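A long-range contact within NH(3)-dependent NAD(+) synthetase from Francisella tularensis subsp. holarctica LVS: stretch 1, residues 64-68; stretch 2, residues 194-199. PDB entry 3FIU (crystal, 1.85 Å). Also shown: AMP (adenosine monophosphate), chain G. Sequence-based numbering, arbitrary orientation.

Stretch 1 (64-68) DNNQH
Stretch 2 (194-199) AGLWQG

Two irregular segments of one chain, at least 129 residues apart where they touch, meet over a modest 270 Å². A weak hydrogen bond links Gln-67 and Gln-198. The register is set by CA pairs: Asn-65 to Leu-196 and Asn-66 to Gly-195 at 5.4 Å each, then Gln-67 to Gln-198 at 6.7 Å. The partners step back once and then jump forward, so no regular parallel or antiparallel ladder forms.

Asp-64 (phi/psi -65/-19, chi1 m) leads in without contact. Asn-65 (-71/-24) points its CB toward stretch 2, with chi1 m and chi2 -99°. Its CB lies 3.2 Å from Leu-196 O, a close carbon-to-carbonyl approach. Asn-65 O sits 3.4 Å from Gly-195 O, and Asn-65 OD1 sits 3.4 Å from Leu-196 O; both are pairs of acceptors, so neither supplies a bond. OD1 is satisfied elsewhere in the structure. The CA-to-CB bond of Leu-196 (-75/-25) points away, but with chi1 between wells at -100° and chi2 t the side chain's end comes nearer.

At Asn-66 the backbone extends (-74/152). CB points away, but with chi1 m and chi2 -73° the amide swings nearer; its modelled orientation is probably turned over. The Gly-195 backbone takes 72/18, a positive phi that favours glycine. Ala-194 (-81/-6) precedes it, its CA 3.5 Å from AMP O3P.

Gln-67 (-88/134) occupies the N-cap position before a helix; its CA-to-CB bond points toward stretch 2, chi1 and chi2 both m and chi3 -65°. Its OE1 accepts the weak hydrogen bond from Gln-198 NE2 at 3.3 Å and 150°, carboxamide oxygen complementing carboxamide nitrogen, and also approaches Gln-198 CG at 3.3 Å. The CA-to-CB bond of Gln-198 (-62/125) points sideways, chi1 and chi2 t, chi3 64°; that of Trp-197 (-159/161, chi1 p, chi2 82°) points away. His-68 (-53/-33, chi1 t) begins the helix, and Gly-199 (87/-2) ends stretch 2, both beyond contact.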

ATOM      1  N   ASP A  64       8.961  11.328 -16.624  1.00 28.07           N
ATOM      2  CA  ASP A  64       9.990  12.007 -17.404  1.00 31.09           C
ATOM      3  C   ASP A  64      11.398  11.655 -16.929  1.00 31.04           C
ATOM      4  O   ASP A  64      12.334  11.821 -17.682  1.00 33.36           O
ATOM      5  CB  ASP A  64       9.753  13.516 -17.417  1.00 33.68           C
ATOM      6  CG  ASP A  64       8.544  13.898 -18.263  1.00 36.82           C
ATOM      7  OD1 ASP A  64       7.979  13.021 -18.969  1.00 42.83           O
ATOM      8  OD2 ASP A  64       8.161  15.077 -18.219  1.00 45.27           O
ATOM      9  N   ASN A  65      11.547  11.139 -15.706  1.00 32.54           N
ATOM     10  CA  ASN A  65      12.869  10.722 -15.181  1.00 35.21           C
ATOM     11  C   ASN A  65      13.427   9.463 -15.834  1.00 34.02           C
ATOM     12  O   ASN A  65      14.655   9.233 -15.830  1.00 32.35           O
ATOM     13  CB  ASN A  65      12.822  10.486 -13.668  1.00 37.66           C
ATOM     14  CG  ASN A  65      12.348  11.704 -12.899  1.00 44.99           C
ATOM     15  OD1 ASN A  65      13.157  12.462 -12.345  1.00 51.29           O
ATOM     16  ND2 ASN A  65      11.029  11.903 -12.862  1.00 50.42           N
ATOM     17  N   ASN A  66      12.529   8.642 -16.376  1.00 32.46           N
ATOM     18  CA  ASN A  66      12.901   7.335 -16.945  1.00 31.50           C
ATOM     19  C   ASN A  66      13.615   7.462 -18.286  1.00 31.40           C
ATOM     20  O   ASN A  66      13.391   8.411 -19.040  1.00 29.64           O
ATOM     21  CB  ASN A  66      11.678   6.419 -17.104  1.00 32.37           C
ATOM     22  CG  ASN A  66      11.150   5.898 -15.770  1.00 32.73           C
ATOM     23  OD1 ASN A  66      11.749   5.036 -15.134  1.00 40.38           O
ATOM     24  ND2 ASN A  66      10.029   6.413 -15.354  1.00 30.41           N
ATOM     25  N   GLN A  67      14.466   6.485 -18.566  1.00 29.68           N
ATOM     26  CA  GLN A  67      15.245   6.469 -19.790  1.00 30.39           C
ATOM     27  C   GLN A  67      14.458   5.795 -20.901  1.00 29.41           C
ATOM     28  O   GLN A  67      13.904   4.710 -20.723  1.00 27.68           O
ATOM     29  CB  GLN A  67      16.571   5.734 -19.581  1.00 30.97           C
ATOM     30  CG  GLN A  67      17.545   6.420 -18.639  1.00 31.52           C
ATOM     31  CD  GLN A  67      17.875   7.831 -19.078  1.00 38.18           C
ATOM     32  OE1 GLN A  67      18.479   8.044 -20.135  1.00 42.06           O
ATOM     33  NE2 GLN A  67      17.474   8.810 -18.270  1.00 41.88           N
ATOM     34  N   HIS A  68      14.444   6.421 -22.061  1.00 27.77           N
ATOM     35  CA  HIS A  68      13.714   5.873 -23.184  1.00 29.08           C
ATOM     36  C   HIS A  68      14.091   4.402 -23.506  1.00 29.05           C
ATOM     37  O   HIS A  68      13.236   3.600 -23.928  1.00 28.16           O
ATOM     38  CB  HIS A  68      13.850   6.804 -24.387  1.00 30.99           C
ATOM     39  CG  HIS A  68      13.019   6.400 -25.557  1.00 37.20           C
ATOM     40  ND1 HIS A  68      11.640   6.479 -25.555  1.00 43.17           N
ATOM     41  CD2 HIS A  68      13.366   5.893 -26.763  1.00 40.73           C
ATOM     42  CE1 HIS A  68      11.174   6.049 -26.715  1.00 41.33           C
ATOM     43  NE2 HIS A  68      12.199   5.679 -27.463  1.00 45.32           N
ATOM     44  N   ALA A 194      16.742   1.808 -10.251  1.00 23.99           N
ATOM     45  CA  ALA A 194      15.362   2.225  -9.963  1.00 25.31           C
ATOM     46  C   ALA A 194      14.847   3.214 -11.027  1.00 27.48           C
ATOM     47  O   ALA A 194      13.680   3.606 -10.985  1.00 27.27           O
ATOM     48  CB  ALA A 194      15.250   2.841  -8.517  1.00 25.59           C
ATOM     49  N   GLY A 195      15.730   3.638 -11.945  1.00 26.63           N
ATOM     50  CA  GLY A 195      15.372   4.518 -13.076  1.00 28.69           C
ATOM     51  C   GLY A 195      15.062   5.994 -12.785  1.00 30.58           C
ATOM     52  O   GLY A 195      14.440   6.678 -13.614  1.00 29.92           O
ATOM     53  N   LEU A 196      15.486   6.483 -11.621  1.00 32.21           N
ATOM     54  CA  LEU A 196      15.186   7.859 -11.202  1.00 35.31           C
ATOM     55  C   LEU A 196      15.998   8.928 -11.919  1.00 36.51           C
ATOM     56  O   LEU A 196      15.571  10.083 -11.987  1.00 37.35           O
ATOM     57  CB  LEU A 196      15.363   8.033  -9.692  1.00 35.80           C
ATOM     58  CG  LEU A 196      14.135   8.006  -8.789  1.00 38.87           C
ATOM     59  CD1 LEU A 196      14.567   8.256  -7.355  1.00 41.73           C
ATOM     60  CD2 LEU A 196      13.102   9.056  -9.222  1.00 44.71           C
ATOM     61  N   TRP A 197      17.175   8.553 -12.423  1.00 36.90           N
ATOM     62  CA  TRP A 197      17.963   9.448 -13.280  1.00 38.60           C
ATOM     63  C   TRP A 197      18.957   8.651 -14.113  1.00 39.11           C
ATOM     64  O   TRP A 197      19.279   7.493 -13.783  1.00 38.70           O
ATOM     65  CB  TRP A 197      18.682  10.549 -12.466  1.00 39.25           C
ATOM     66  CG  TRP A 197      19.756  10.025 -11.570  1.00 38.39           C
ATOM     67  CD1 TRP A 197      21.039   9.710 -11.920  1.00 41.65           C
ATOM     68  CD2 TRP A 197      19.635   9.738 -10.172  1.00 40.31           C
ATOM     69  NE1 TRP A 197      21.731   9.239 -10.818  1.00 41.91           N
ATOM     70  CE2 TRP A 197      20.895   9.253  -9.733  1.00 40.32           C
ATOM     71  CE3 TRP A 197      18.588   9.848  -9.246  1.00 40.01           C
ATOM     72  CZ2 TRP A 197      21.135   8.881  -8.412  1.00 39.83           C
ATOM     73  CZ3 TRP A 197      18.822   9.476  -7.932  1.00 42.35           C
ATOM     74  CH2 TRP A 197      20.090   8.989  -7.525  1.00 42.62           C
ATOM     75  N   GLN A 198      19.441   9.279 -15.185  1.00 38.77           N
ATOM     76  CA  GLN A 198      20.345   8.633 -16.111  1.00 40.42           C
ATOM     77  C   GLN A 198      21.641   8.229 -15.415  1.00 39.86           C
ATOM     78  O   GLN A 198      22.310   9.054 -14.780  1.00 39.90           O
ATOM     79  CB  GLN A 198      20.649   9.549 -17.299  1.00 41.45           C
ATOM     80  CG  GLN A 198      21.230   8.791 -18.483  1.00 45.50           C
ATOM     81  CD  GLN A 198      21.873   9.700 -19.503  1.00 50.47           C
ATOM     82  OE1 GLN A 198      22.858  10.376 -19.211  1.00 54.19           O
ATOM     83  NE2 GLN A 198      21.323   9.716 -20.713  1.00 53.57           N
ATOM     84  N   GLY A 199      21.983   6.952 -15.524  1.00 37.59           N
ATOM     85  CA  GLY A 199      23.176   6.445 -14.865  1.00 34.53           C
ATOM     86  C   GLY A 199      22.987   5.995 -13.428  1.00 33.00           C
ATOM     87  O   GLY A 199      23.943   5.514 -12.811  1.00 32.19           O
TER
HETATM   88  P   AMP G3001      13.096  -1.301  -9.182  1.00 26.74           P
HETATM   89  O1P AMP G3001      13.409  -2.568  -8.407  1.00 21.62           O
HETATM   90  O2P AMP G3001      12.864  -0.097  -8.255  1.00 24.31           O
HETATM   91  O3P AMP G3001      13.931  -0.966 -10.368  1.00 22.27           O
HETATM   92  O5' AMP G3001      11.587  -1.496  -9.759  1.00 23.48           O
HETATM   93  C5' AMP G3001      10.588  -2.106  -8.915  1.00 20.20           C
HETATM   94  C4' AMP G3001       9.389  -2.454  -9.779  1.00 22.09           C
HETATM   95  O4' AMP G3001       8.608  -1.291 -10.083  1.00 22.00           O
HETATM   96  C3' AMP G3001       9.764  -2.999 -11.151  1.00 20.60           C
HETATM   97  O3' AMP G3001      10.091  -4.376 -11.022  1.00 17.93           O
HETATM   98  C2' AMP G3001       8.476  -2.772 -11.936  1.00 13.94           C
HETATM   99  O2' AMP G3001       7.528  -3.838 -11.711  1.00 16.62           O
HETATM  100  C1' AMP G3001       7.955  -1.459 -11.345  1.00 17.66           C
HETATM  101  N9  AMP G3001       8.395  -0.340 -12.211  1.00 21.33           N
HETATM  102  C8  AMP G3001       9.458   0.486 -12.017  1.00 23.26           C
HETATM  103  N7  AMP G3001       9.568   1.390 -13.026  1.00 23.12           N
HETATM  104  C5  AMP G3001       8.571   1.112 -13.900  1.00 21.10           C
HETATM  105  C6  AMP G3001       8.102   1.698 -15.170  1.00 20.64           C
HETATM  106  N6  AMP G3001       8.769   2.728 -15.741  1.00 17.82           N
HETATM  107  N1  AMP G3001       7.014   1.124 -15.716  1.00 16.94           N
HETATM  108  C2  AMP G3001       6.349   0.079 -15.183  1.00 20.07           C
HETATM  109  N3  AMP G3001       6.703  -0.506 -14.005  1.00 22.21           N
HETATM  110  C4  AMP G3001       7.793  -0.011 -13.353  1.00 22.05           C